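Local coordinates for Tol-Pal system protein TolB (Acinetobacter baumannii, PDB 7MX5), which is the periplasmic component of the Tol-Pal system, which probably acts in outer membrane invagination during cell division and in keeping that membrane intact, at residues 297-306 with 316-327; 337-345 with 375-383. All blocks are in the same frame, centred on the assembly; numbering follows the deposited sequence.

Interaction 1 of 2, residues 297-306 with 316-327; sequences LTFKGSFNAR and IALVHRPSGSNY
F303 packs against R321, V319 and Y327, its CG anti to the backbone N (chi1 -174°). CB meets CB of R321 at 3.5 Å, and CG and CD1 rest on that same R321 methylene. Farther out, CE1 comes within 3.6 Å of V319 CG1, which sits at the ring edge, while Y327 CE1 lies over one face, 3.8 Å from F303 CE1 and 3.9 Å from CZ at the tip. The two aromatic planes are inclined at 57°, with centroids 5.5 Å apart. The R321 guanidinium turns one face to Y327 CE1.

Behind this cluster the backbones pair as an antiparallel ladder. F303 O accepts from R321 N, and A305 and V319 form a hydrogen-bonded pair in which V319 N reaches A305 O at 2.7 Å. On the sheet face bearing N304 and H320, these side chains run side by side; H320 ND1 donates to N304 OD1, modelled at 2.5 Å, a doubtful, unusually short length. N304 ND2 donates to K300 O (2.6 Å) and also to Q283 OE1, linking the amide to the preceding loop and the preceding blade.

The contact forms the open end of the hairpin 304-309/315-320, the first two strands of a four-stranded propeller blade. Strand 328-333 continues the sheet beyond 315-320, whereas R306 reaches salt-bridge partners E262 and D348.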
ATOM      1  N   LEU A 297      14.994   2.247  18.305  1.00 34.02           N
ATOM      2  CA  LEU A 297      14.887   1.060  17.465  1.00 43.02           C
ATOM      3  C   LEU A 297      15.934   1.002  16.366  1.00 33.50           C
ATOM      4  O   LEU A 297      16.425  -0.083  16.047  1.00 36.75           O
ATOM      5  CB  LEU A 297      13.493   0.985  16.831  1.00 31.81           C
ATOM      6  CG  LEU A 297      12.328   0.691  17.777  1.00 43.62           C
ATOM      7  CD1 LEU A 297      11.006   0.721  17.022  1.00 37.55           C
ATOM      8  CD2 LEU A 297      12.525  -0.650  18.468  1.00 28.28           C
ATOM      9  N   THR A 298      16.291   2.141  15.780  1.00 33.80           N
ATOM     10  CA  THR A 298      17.231   2.192  14.668  1.00 49.02           C
ATOM     11  C   THR A 298      18.584   2.689  15.157  1.00 43.63           C
ATOM     12  O   THR A 298      18.672   3.744  15.794  1.00 37.82           O
ATOM     13  CB  THR A 298      16.708   3.099  13.554  1.00 35.12           C
ATOM     14  OG1 THR A 298      16.357   4.378  14.099  1.00 27.60           O
ATOM     15  CG2 THR A 298      15.483   2.481  12.897  1.00 27.15           C
ATOM     16  N   PHE A 299      19.636   1.928  14.854  1.00 44.01           N
ATOM     17  CA  PHE A 299      20.988   2.269  15.267  1.00 46.01           C
ATOM     18  C   PHE A 299      21.962   2.428  14.110  1.00 56.53           C
ATOM     19  O   PHE A 299      23.068   2.938  14.326  1.00 61.39           O
ATOM     20  CB  PHE A 299      21.536   1.207  16.235  1.00 53.55           C
ATOM     21  CG  PHE A 299      20.714   1.040  17.480  1.00 49.07           C
ATOM     22  CD1 PHE A 299      20.900   1.877  18.567  1.00 39.49           C
ATOM     23  CD2 PHE A 299      19.752   0.046  17.562  1.00 52.09           C
ATOM     24  CE1 PHE A 299      20.144   1.726  19.714  1.00 47.93           C
ATOM     25  CE2 PHE A 299      18.993  -0.110  18.705  1.00 49.56           C
ATOM     26  CZ  PHE A 299      19.190   0.730  19.783  1.00 51.60           C
ATOM     27  N   LYS A 300      21.595   2.014  12.901  1.00 47.90           N
ATOM     28  CA  LYS A 300      22.483   2.098  11.750  1.00 60.95           C
ATOM     29  C   LYS A 300      22.316   3.445  11.059  1.00 53.90           C
ATOM     30  O   LYS A 300      21.191   3.882  10.799  1.00 50.35           O
ATOM     31  CB  LYS A 300      22.201   0.961  10.767  1.00 58.30           C
ATOM     32  CG  LYS A 300      22.415  -0.427  11.344  1.00 61.68           C
ATOM     33  CD  LYS A 300      22.803  -1.421  10.261  1.00 59.56           C
ATOM     34  CE  LYS A 300      22.903  -2.833  10.817  1.00 68.14           C
ATOM     35  NZ  LYS A 300      22.179  -3.820   9.970  1.00 71.40           N
ATOM     36  N   GLY A 301      23.438   4.099  10.768  1.00 68.34           N
ATOM     37  CA  GLY A 301      23.419   5.334  10.014  1.00 66.50           C
ATOM     38  C   GLY A 301      23.154   6.558  10.869  1.00 61.45           C
ATOM     39  O   GLY A 301      22.910   6.490  12.075  1.00 58.40           O
ATOM     40  N   SER A 302      23.203   7.712  10.207  1.00 49.99           N
ATOM     41  CA  SER A 302      22.987   9.001  10.845  1.00 54.02           C
ATOM     42  C   SER A 302      21.575   9.534  10.645  1.00 47.52           C
ATOM     43  O   SER A 302      21.271  10.634  11.116  1.00 48.16           O
ATOM     44  CB  SER A 302      23.997  10.023  10.316  1.00 48.41           C
ATOM     45  OG  SER A 302      24.279   9.783   8.949  1.00 73.22           O
ATOM     46  N   PHE A 303      20.711   8.790   9.961  1.00 42.40           N
ATOM     47  CA  PHE A 303      19.368   9.270   9.654  1.00 44.04           C
ATOM     48  C   PHE A 303      18.448   8.077   9.458  1.00 38.50           C
ATOM     49  O   PHE A 303      18.631   7.297   8.518  1.00 46.24           O
ATOM     50  CB  PHE A 303      19.382  10.158   8.407  1.00 49.25           C
ATOM     51  CG  PHE A 303      18.061  10.814   8.103  1.00 42.30           C
ATOM     52  CD1 PHE A 303      17.069  10.131   7.416  1.00 40.34           C
ATOM     53  CD2 PHE A 303      17.819  12.121   8.491  1.00 39.94           C
ATOM     54  CE1 PHE A 303      15.858  10.734   7.134  1.00 43.44           C
ATOM     55  CE2 PHE A 303      16.610  12.731   8.211  1.00 29.12           C
ATOM     56  CZ  PHE A 303      15.628  12.037   7.532  1.00 33.05           C
ATOM     57  N   ASN A 304      17.465   7.943  10.345  1.00 33.24           N
ATOM     58  CA  ASN A 304      16.399   6.958  10.205  1.00 29.35           C
ATOM     59  C   ASN A 304      15.109   7.623  10.654  1.00 40.41           C
ATOM     60  O   ASN A 304      15.016   8.086  11.794  1.00 39.23           O
ATOM     61  CB  ASN A 304      16.682   5.701  11.032  1.00 26.86           C
ATOM     62  CG  ASN A 304      17.951   4.991  10.602  1.00 34.25           C
ATOM     63  OD1 ASN A 304      17.914   4.071   9.786  1.00 40.34           O
ATOM     64  ND2 ASN A 304      19.082   5.415  11.153  1.00 32.66           N
ATOM     65  N   ALA A 305      14.122   7.683   9.765  1.00 36.11           N
ATOM     66  CA  ALA A 305      12.921   8.456  10.052  1.00 35.21           C
ATOM     67  C   ALA A 305      11.763   7.927   9.220  1.00 38.76           C
ATOM     68  O   ALA A 305      11.940   7.102   8.320  1.00 34.26           O
ATOM     69  CB  ALA A 305      13.148   9.944   9.779  1.00 30.57           C
ATOM     70  N   ARG A 306      10.567   8.425   9.543  1.00 35.29           N
ATOM     71  CA  ARG A 306       9.346   8.132   8.791  1.00 42.23           C
ATOM     72  C   ARG A 306       9.081   6.629   8.728  1.00 36.36           C
ATOM     73  O   ARG A 306       8.828   6.059   7.665  1.00 33.41           O
ATOM     74  CB  ARG A 306       9.404   8.744   7.388  1.00 32.87           C
ATOM     75  CG  ARG A 306       9.170  10.252   7.349  1.00 44.10           C
ATOM     76  CD  ARG A 306      10.432  11.033   7.683  1.00 31.86           C
ATOM     77  NE  ARG A 306      10.151  12.220   8.484  1.00 46.12           N
ATOM     78  CZ  ARG A 306      11.071  13.081   8.900  1.00 51.51           C
ATOM     79  NH1 ARG A 306      12.350  12.924   8.602  1.00 57.49           N
ATOM     80  NH2 ARG A 306      10.698  14.126   9.632  1.00 63.80           N
ATOM     81  N   ILE A 316       9.694  -2.918   9.600  1.00 39.36           N
ATOM     82  CA  ILE A 316       9.575  -1.466   9.609  1.00 27.28           C
ATOM     83  C   ILE A 316      10.062  -0.943   8.265  1.00 33.35           C
ATOM     84  O   ILE A 316      11.213  -1.183   7.884  1.00 40.73           O
ATOM     85  CB  ILE A 316      10.382  -0.822  10.749  1.00 31.81           C
ATOM     86  CG1 ILE A 316       9.749  -1.131  12.107  1.00 40.81           C
ATOM     87  CG2 ILE A 316      10.487   0.683  10.542  1.00 31.28           C
ATOM     88  CD1 ILE A 316      10.559  -0.619  13.282  1.00 34.97           C
ATOM     89  N   ALA A 317       9.194  -0.232   7.552  1.00 28.77           N
ATOM     90  CA  ALA A 317       9.585   0.513   6.363  1.00 34.13           C
ATOM     91  C   ALA A 317       9.869   1.951   6.769  1.00 30.86           C
ATOM     92  O   ALA A 317       9.036   2.593   7.415  1.00 36.89           O
ATOM     93  CB  ALA A 317       8.496   0.463   5.290  1.00 26.52           C
ATOM     94  N   LEU A 318      11.045   2.451   6.397  1.00 27.55           N
ATOM     95  CA  LEU A 318      11.493   3.749   6.878  1.00 39.27           C
ATOM     96  C   LEU A 318      12.304   4.446   5.797  1.00 31.36           C
ATOM     97  O   LEU A 318      12.590   3.884   4.737  1.00 26.49           O
ATOM     98  CB  LEU A 318      12.327   3.609   8.156  1.00 33.36           C
ATOM     99  CG  LEU A 318      13.675   2.895   8.008  1.00 36.09           C
ATOM    100  CD1 LEU A 318      14.703   3.492   8.953  1.00 37.34           C
ATOM    101  CD2 LEU A 318      13.535   1.398   8.252  1.00 24.03           C
ATOM    102  N   VAL A 319      12.670   5.692   6.083  1.00 28.43           N
ATOM    103  CA  VAL A 319      13.569   6.471   5.241  1.00 33.89           C
ATOM    104  C   VAL A 319      14.945   6.445   5.892  1.00 36.59           C
ATOM    105  O   VAL A 319      15.108   6.882   7.037  1.00 34.60           O
ATOM    106  CB  VAL A 319      13.064   7.911   5.057  1.00 33.49           C
ATOM    107  CG1 VAL A 319      14.188   8.810   4.560  1.00 34.78           C
ATOM    108  CG2 VAL A 319      11.893   7.937   4.093  1.00 23.72           C
ATOM    109  N   HIS A 320      15.931   5.926   5.165  1.00 37.42           N
ATOM    110  CA  HIS A 320      17.275   5.721   5.684  1.00 42.92           C
ATOM    111  C   HIS A 320      18.260   6.530   4.855  1.00 49.36           C
ATOM    112  O   HIS A 320      18.199   6.513   3.621  1.00 56.18           O
ATOM    113  CB  HIS A 320      17.641   4.235   5.658  1.00 40.89           C
ATOM    114  CG  HIS A 320      18.967   3.923   6.275  1.00 52.61           C
ATOM    115  ND1 HIS A 320      19.134   3.744   7.632  1.00 54.07           N
ATOM    116  CD2 HIS A 320      20.189   3.745   5.719  1.00 53.58           C
ATOM    117  CE1 HIS A 320      20.403   3.476   7.885  1.00 60.46           C
ATOM    118  NE2 HIS A 320      21.065   3.472   6.741  1.00 63.01           N
ATOM    119  N   ARG A 321      19.162   7.239   5.531  1.00 46.81           N
ATOM    120  CA  ARG A 321      20.135   8.108   4.870  1.00 54.31           C
ATOM    121  C   ARG A 321      21.524   7.858   5.438  1.00 66.19           C
ATOM    122  O   ARG A 321      21.899   8.432   6.470  1.00 65.95           O
ATOM    123  CB  ARG A 321      19.754   9.580   5.023  1.00 55.25           C
ATOM    124  CG  ARG A 321      19.800  10.373   3.736  1.00 59.56           C
ATOM    125  CD  ARG A 321      20.812  11.502   3.798  1.00 58.75           C
ATOM    126  NE  ARG A 321      20.469  12.496   4.807  1.00 68.81           N
ATOM    127  CZ  ARG A 321      20.209  13.770   4.543  1.00 70.45           C
ATOM    128  NH1 ARG A 321      20.227  14.238   3.306  1.00 65.76           N
ATOM    129  NH2 ARG A 321      19.922  14.593   5.547  1.00 64.61           N
ATOM    130  N   PRO A 322      22.316   7.001   4.798  1.00 73.04           N
ATOM    131  CA  PRO A 322      23.746   6.948   5.127  1.00 82.50           C
ATOM    132  C   PRO A 322      24.390   8.290   4.811  1.00 88.38           C
ATOM    133  O   PRO A 322      24.196   8.848   3.729  1.00 91.26           O
ATOM    134  CB  PRO A 322      24.294   5.825   4.236  1.00 76.61           C
ATOM    135  CG  PRO A 322      23.131   5.191   3.568  1.00 74.91           C
ATOM    136  CD  PRO A 322      21.908   6.010   3.787  1.00 72.27           C
ATOM    137  N   SER A 323      25.161   8.807   5.775  1.00103.93           N
ATOM    138  CA  SER A 323      25.668  10.175   5.696  1.00118.11           C
ATOM    139  C   SER A 323      26.417  10.465   4.401  1.00116.33           C
ATOM    140  O   SER A 323      26.551  11.636   4.024  1.00112.23           O
ATOM    141  CB  SER A 323      26.581  10.464   6.892  1.00110.50           C
ATOM    142  OG  SER A 323      27.802   9.754   6.787  1.00116.30           O
ATOM    143  N   GLY A 324      26.902   9.438   3.711  1.00 99.75           N
ATOM    144  CA  GLY A 324      27.567   9.639   2.441  1.00 98.78           C
ATOM    145  C   GLY A 324      26.610   9.919   1.300  1.00105.08           C
ATOM    146  O   GLY A 324      26.854  10.814   0.486  1.00102.88           O
ATOM    147  N   SER A 325      25.512   9.167   1.232  1.00101.78           N
ATOM    148  CA  SER A 325      24.562   9.257   0.135  1.00 99.39           C
ATOM    149  C   SER A 325      23.253   9.897   0.613  1.00 91.09           C
ATOM    150  O   SER A 325      23.204  10.521   1.682  1.00 92.41           O
ATOM    151  CB  SER A 325      24.357   7.864  -0.465  1.00101.74           C
ATOM    152  OG  SER A 325      24.023   7.946  -1.839  1.00 96.69           O
ATOM    153  N   ASN A 326      22.193   9.735  -0.180  1.00 78.59           N
ATOM    154  CA  ASN A 326      20.924  10.403   0.045  1.00 74.01           C
ATOM    155  C   ASN A 326      19.888   9.426   0.607  1.00 66.43           C
ATOM    156  O   ASN A 326      20.240   8.363   1.140  1.00 58.87           O
ATOM    157  CB  ASN A 326      20.468  11.057  -1.262  1.00 71.92           C
ATOM    158  CG  ASN A 326      21.241  12.321  -1.577  1.00 91.00           C
ATOM    159  OD1 ASN A 326      22.465  12.297  -1.705  1.00100.64           O
ATOM    160  ND2 ASN A 326      20.530  13.436  -1.699  1.00 97.71           N
ATOM    161  N   TYR A 327      18.613   9.793   0.495  1.00 57.30           N
ATOM    162  CA  TYR A 327      17.544   9.047   1.140  1.00 47.31           C
ATOM    163  C   TYR A 327      17.358   7.681   0.492  1.00 45.08           C
ATOM    164  O   TYR A 327      17.423   7.540  -0.733  1.00 45.66           O
ATOM    165  CB  TYR A 327      16.235   9.835   1.075  1.00 50.14           C
ATOM    166  CG  TYR A 327      16.282  11.168   1.786  1.00 41.10           C
ATOM    167  CD1 TYR A 327      16.537  11.244   3.148  1.00 42.25           C
ATOM    168  CD2 TYR A 327      16.078  12.353   1.091  1.00 57.66           C
ATOM    169  CE1 TYR A 327      16.584  12.462   3.800  1.00 43.18           C
ATOM    170  CE2 TYR A 327      16.121  13.576   1.735  1.00 50.58           C
ATOM    171  CZ  TYR A 327      16.376  13.624   3.089  1.00 46.56           C
ATOM    172  OH  TYR A 327      16.420  14.839   3.733  1.00 48.24           O
TER

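Interaction 2 of 2, residues 337-345 with 375-383; sequences GIVNILTPT and MSTDGRFRM
Two successive blades of the beta-propeller meet here: strand 339-344, at the outer edge of one four-stranded antiparallel sheet, packs against the turn joining strands 369-376 and 382-386 of the next. That turn is a type I beta turn from S376 to G379, closed by G379 N on S376 O. L342 carries the largest share of the buried area. Its CD1 lies over the turn backbone, 3.4 Å from T377 O and 3.7 Å from G379 CA, and CD2 also faces S376 O. L342 and M375 run antiparallel alongside one another, and the bend of M375 at chi3 (78°) turns its CE to L342, 3.9 Å from CG. A classic beta bulge at L342 and T343, both opposite V329 of the neighbouring strand, sits in the edge strand here.

Within the turn, S376 OG donates to D378 OD1 (2.6 Å) and accepts from F381 N, a pair of bonds that pins the loop on which L342 rests. N340, with CG anti to its own N (chi1 170°), brings ND2 to 3.2 Å from T377 O at the margin. On the inner side, strand 359-366 backs the contact through V360 and Y362. M375 SD lies against T343, 3.5 Å from CB and 3.6 Å from CG2.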
ATOM      1  N   GLY A 337      16.769  -6.717  14.127  1.00 44.38           N
ATOM      2  CA  GLY A 337      17.428  -5.446  13.904  1.00 44.00           C
ATOM      3  C   GLY A 337      18.166  -5.325  12.590  1.00 46.15           C
ATOM      4  O   GLY A 337      18.838  -4.311  12.370  1.00 46.55           O
ATOM      5  N   ILE A 338      18.062  -6.319  11.711  1.00 39.56           N
ATOM      6  CA  ILE A 338      18.768  -6.282  10.436  1.00 52.39           C
ATOM      7  C   ILE A 338      18.095  -5.261   9.526  1.00 52.96           C
ATOM      8  O   ILE A 338      16.897  -5.359   9.238  1.00 46.60           O
ATOM      9  CB  ILE A 338      18.800  -7.670   9.785  1.00 46.86           C
ATOM     10  CG1 ILE A 338      19.462  -8.687  10.717  1.00 50.10           C
ATOM     11  CG2 ILE A 338      19.534  -7.617   8.457  1.00 45.41           C
ATOM     12  CD1 ILE A 338      20.799  -8.240  11.267  1.00 53.17           C
ATOM     13  N   VAL A 339      18.866  -4.278   9.068  1.00 52.96           N
ATOM     14  CA  VAL A 339      18.363  -3.212   8.210  1.00 49.60           C
ATOM     15  C   VAL A 339      18.640  -3.592   6.762  1.00 48.12           C
ATOM     16  O   VAL A 339      19.789  -3.859   6.390  1.00 49.78           O
ATOM     17  CB  VAL A 339      19.003  -1.859   8.560  1.00 58.46           C
ATOM     18  CG1 VAL A 339      18.814  -0.869   7.419  1.00 61.24           C
ATOM     19  CG2 VAL A 339      18.414  -1.312   9.849  1.00 45.17           C
ATOM     20  N   ASN A 340      17.590  -3.614   5.946  1.00 53.64           N
ATOM     21  CA  ASN A 340      17.682  -3.953   4.529  1.00 56.66           C
ATOM     22  C   ASN A 340      17.373  -2.704   3.714  1.00 47.58           C
ATOM     23  O   ASN A 340      16.240  -2.212   3.731  1.00 52.05           O
ATOM     24  CB  ASN A 340      16.719  -5.085   4.177  1.00 58.24           C
ATOM     25  CG  ASN A 340      16.595  -5.307   2.678  1.00 64.20           C
ATOM     26  OD1 ASN A 340      17.493  -4.966   1.908  1.00 71.12           O
ATOM     27  ND2 ASN A 340      15.477  -5.889   2.260  1.00 67.86           N
ATOM     28  N   ILE A 341      18.372  -2.201   2.997  1.00 34.24           N
ATOM     29  CA  ILE A 341      18.172  -1.066   2.103  1.00 47.31           C
ATOM     30  C   ILE A 341      17.497  -1.568   0.833  1.00 44.07           C
ATOM     31  O   ILE A 341      18.010  -2.466   0.157  1.00 47.62           O
ATOM     32  CB  ILE A 341      19.500  -0.364   1.786  1.00 54.54           C
ATOM     33  CG1 ILE A 341      20.081   0.269   3.054  1.00 47.78           C
ATOM     34  CG2 ILE A 341      19.299   0.679   0.694  1.00 50.25           C
ATOM     35  CD1 ILE A 341      21.023   1.427   2.795  1.00 64.59           C
ATOM     36  N   LEU A 342      16.342  -0.991   0.508  1.00 35.19           N
ATOM     37  CA  LEU A 342      15.542  -1.446  -0.622  1.00 45.28           C
ATOM     38  C   LEU A 342      15.873  -0.696  -1.909  1.00 38.48           C
ATOM     39  O   LEU A 342      16.109  -1.320  -2.949  1.00 45.44           O
ATOM     40  CB  LEU A 342      14.052  -1.295  -0.298  1.00 43.43           C
ATOM     41  CG  LEU A 342      13.104  -2.384  -0.797  1.00 47.42           C
ATOM     42  CD1 LEU A 342      13.725  -3.759  -0.617  1.00 44.71           C
ATOM     43  CD2 LEU A 342      11.775  -2.293  -0.067  1.00 30.25           C
ATOM     44  N   THR A 343      15.901   0.634  -1.853  1.00 37.33           N
ATOM     45  CA  THR A 343      16.036   1.454  -3.048  1.00 36.16           C
ATOM     46  C   THR A 343      16.338   2.898  -2.666  1.00 40.53           C
ATOM     47  O   THR A 343      15.982   3.334  -1.564  1.00 44.88           O
ATOM     48  CB  THR A 343      14.751   1.391  -3.880  1.00 45.22           C
ATOM     49  OG1 THR A 343      14.864   2.244  -5.026  1.00 43.69           O
ATOM     50  CG2 THR A 343      13.558   1.831  -3.041  1.00 29.31           C
ATOM     51  N   PRO A 344      16.997   3.666  -3.530  1.00 42.91           N
ATOM     52  CA  PRO A 344      17.076   5.113  -3.306  1.00 51.08           C
ATOM     53  C   PRO A 344      15.721   5.767  -3.528  1.00 41.24           C
ATOM     54  O   PRO A 344      14.858   5.253  -4.243  1.00 42.63           O
ATOM     55  CB  PRO A 344      18.103   5.597  -4.339  1.00 45.81           C
ATOM     56  CG  PRO A 344      18.704   4.373  -4.944  1.00 37.33           C
ATOM     57  CD  PRO A 344      17.781   3.229  -4.697  1.00 42.89           C
ATOM     58  N   THR A 345      15.538   6.919  -2.888  1.00 42.89           N
ATOM     59  CA  THR A 345      14.307   7.683  -3.019  1.00 42.24           C
ATOM     60  C   THR A 345      14.630   9.168  -2.987  1.00 45.88           C
ATOM     61  O   THR A 345      15.642   9.589  -2.418  1.00 50.83           O
ATOM     62  CB  THR A 345      13.297   7.337  -1.915  1.00 41.96           C
ATOM     63  OG1 THR A 345      12.131   8.160  -2.053  1.00 34.49           O
ATOM     64  CG2 THR A 345      13.908   7.554  -0.539  1.00 32.52           C
ATOM     65  N   MET A 375       7.467  -1.590  -4.458  1.00 42.56           N
ATOM     66  CA  MET A 375       8.596  -2.507  -4.489  1.00 39.01           C
ATOM     67  C   MET A 375       8.320  -3.703  -3.593  1.00 41.00           C
ATOM     68  O   MET A 375       7.709  -3.567  -2.529  1.00 35.82           O
ATOM     69  CB  MET A 375       9.887  -1.818  -4.039  1.00 30.01           C
ATOM     70  CG  MET A 375      10.764  -1.369  -5.187  1.00 46.91           C
ATOM     71  SD  MET A 375      12.492  -1.139  -4.741  1.00 39.36           S
ATOM     72  CE  MET A 375      13.065  -2.831  -4.718  1.00 38.34           C
ATOM     73  N   SER A 376       8.766  -4.874  -4.036  1.00 43.95           N
ATOM     74  CA  SER A 376       8.763  -6.039  -3.167  1.00 35.57           C
ATOM     75  C   SER A 376       9.791  -5.853  -2.057  1.00 41.04           C
ATOM     76  O   SER A 376      10.846  -5.244  -2.254  1.00 38.88           O
ATOM     77  CB  SER A 376       9.062  -7.307  -3.966  1.00 38.91           C
ATOM     78  OG  SER A 376      10.350  -7.248  -4.555  1.00 39.62           O
ATOM     79  N   THR A 377       9.470  -6.379  -0.874  1.00 40.29           N
ATOM     80  CA  THR A 377      10.320  -6.150   0.289  1.00 37.22           C
ATOM     81  C   THR A 377      11.671  -6.845   0.178  1.00 44.36           C
ATOM     82  O   THR A 377      12.587  -6.509   0.937  1.00 39.56           O
ATOM     83  CB  THR A 377       9.606  -6.601   1.562  1.00 35.63           C
ATOM     84  OG1 THR A 377       9.303  -7.998   1.477  1.00 52.03           O
ATOM     85  CG2 THR A 377       8.320  -5.813   1.752  1.00 38.49           C
ATOM     86  N   ASP A 378      11.823  -7.796  -0.742  1.00 41.54           N
ATOM     87  CA  ASP A 378      13.108  -8.452  -0.939  1.00 47.96           C
ATOM     88  C   ASP A 378      13.997  -7.730  -1.946  1.00 51.03           C
ATOM     89  O   ASP A 378      15.192  -8.033  -2.022  1.00 59.39           O
ATOM     90  CB  ASP A 378      12.904  -9.913  -1.365  1.00 53.46           C
ATOM     91  CG  ASP A 378      12.092 -10.052  -2.640  1.00 58.70           C
ATOM     92  OD1 ASP A 378      11.666  -9.023  -3.205  1.00 50.36           O
ATOM     93  OD2 ASP A 378      11.875 -11.203  -3.075  1.00 52.68           O
ATOM     94  N   GLY A 379      13.450  -6.794  -2.714  1.00 41.68           N
ATOM     95  CA  GLY A 379      14.252  -5.911  -3.533  1.00 39.21           C
ATOM     96  C   GLY A 379      14.441  -6.299  -4.984  1.00 44.62           C
ATOM     97  O   GLY A 379      15.396  -5.819  -5.606  1.00 61.56           O
ATOM     98  N   ARG A 380      13.567  -7.135  -5.549  1.00 44.47           N
ATOM     99  CA  ARG A 380      13.709  -7.560  -6.935  1.00 52.14           C
ATOM    100  C   ARG A 380      12.608  -7.061  -7.852  1.00 54.66           C
ATOM    101  O   ARG A 380      12.760  -7.149  -9.074  1.00 56.74           O
ATOM    102  CB  ARG A 380      13.727  -9.089  -7.035  1.00 51.16           C
ATOM    103  CG  ARG A 380      14.795  -9.752  -6.226  1.00 59.99           C
ATOM    104  CD  ARG A 380      14.129 -10.670  -5.241  1.00 65.31           C
ATOM    105  NE  ARG A 380      13.249 -11.632  -5.887  1.00 60.64           N
ATOM    106  CZ  ARG A 380      13.487 -12.934  -5.946  1.00 67.26           C
ATOM    107  NH1 ARG A 380      14.575 -13.462  -5.409  1.00 66.36           N
ATOM    108  NH2 ARG A 380      12.610 -13.727  -6.555  1.00 73.06           N
ATOM    109  N   PHE A 381      11.499  -6.577  -7.306  1.00 47.82           N
ATOM    110  CA  PHE A 381      10.361  -6.150  -8.104  1.00 47.79           C
ATOM    111  C   PHE A 381      10.137  -4.663  -7.891  1.00 40.56           C
ATOM    112  O   PHE A 381       9.978  -4.216  -6.750  1.00 40.72           O
ATOM    113  CB  PHE A 381       9.102  -6.938  -7.741  1.00 47.89           C
ATOM    114  CG  PHE A 381       7.919  -6.594  -8.587  1.00 45.11           C
ATOM    115  CD1 PHE A 381       7.794  -7.111  -9.865  1.00 49.56           C
ATOM    116  CD2 PHE A 381       6.940  -5.736  -8.117  1.00 52.41           C
ATOM    117  CE1 PHE A 381       6.710  -6.790 -10.652  1.00 48.51           C
ATOM    118  CE2 PHE A 381       5.854  -5.410  -8.900  1.00 57.00           C
ATOM    119  CZ  PHE A 381       5.742  -5.934 -10.169  1.00 56.72           C
ATOM    120  N   ARG A 382      10.132  -3.903  -8.980  1.00 42.87           N
ATOM    121  CA  ARG A 382       9.761  -2.499  -8.943  1.00 52.94           C
ATOM    122  C   ARG A 382       8.545  -2.265  -9.824  1.00 50.61           C
ATOM    123  O   ARG A 382       8.457  -2.787 -10.940  1.00 50.84           O
ATOM    124  CB  ARG A 382      10.909  -1.584  -9.379  1.00 48.98           C
ATOM    125  CG  ARG A 382      11.047  -0.363  -8.483  1.00 49.14           C
ATOM    126  CD  ARG A 382      12.104   0.601  -8.970  1.00 63.53           C
ATOM    127  NE  ARG A 382      13.446   0.155  -8.621  1.00 52.20           N
ATOM    128  CZ  ARG A 382      14.403  -0.089  -9.505  1.00 70.85           C
ATOM    129  NH1 ARG A 382      14.204   0.077 -10.802  1.00 63.93           N
ATOM    130  NH2 ARG A 382      15.590  -0.510  -9.077  1.00 76.47           N
ATOM    131  N   MET A 383       7.612  -1.477  -9.302  1.00 45.65           N
ATOM    132  CA  MET A 383       6.362  -1.143  -9.965  1.00 45.84           C
ATOM    133  C   MET A 383       6.174   0.360  -9.862  1.00 46.18           C
ATOM    134  O   MET A 383       6.275   0.922  -8.767  1.00 46.17           O
ATOM    135  CB  MET A 383       5.195  -1.890  -9.313  1.00 56.07           C
ATOM    136  CG  MET A 383       4.167  -2.442 -10.273  1.00 60.05           C
ATOM    137  SD  MET A 383       2.890  -3.375  -9.405  1.00 72.92           S
ATOM    138  CE  MET A 383       1.778  -2.067  -8.903  1.00 63.12           C
TER

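From the N terminus, the chain first closes interaction 1, whose segments are separated by nine residues that include the hairpin bend between strands 304-309 and 315-320. It then passes through strand 328-333 into 339-344, where interaction 2 opens, and returns only after 29 residues to close that longer loop at 375-383. The contacts therefore follow in series and neither nest nor cross. Interaction 1 is internal to one blade, whereas interaction 2 joins the outer strand of that blade to the next sheet. Their centres lie about 13 Å apart, and they meet where Y327 O probably hydrogen-bonds T345 N and where H320 packs on I341.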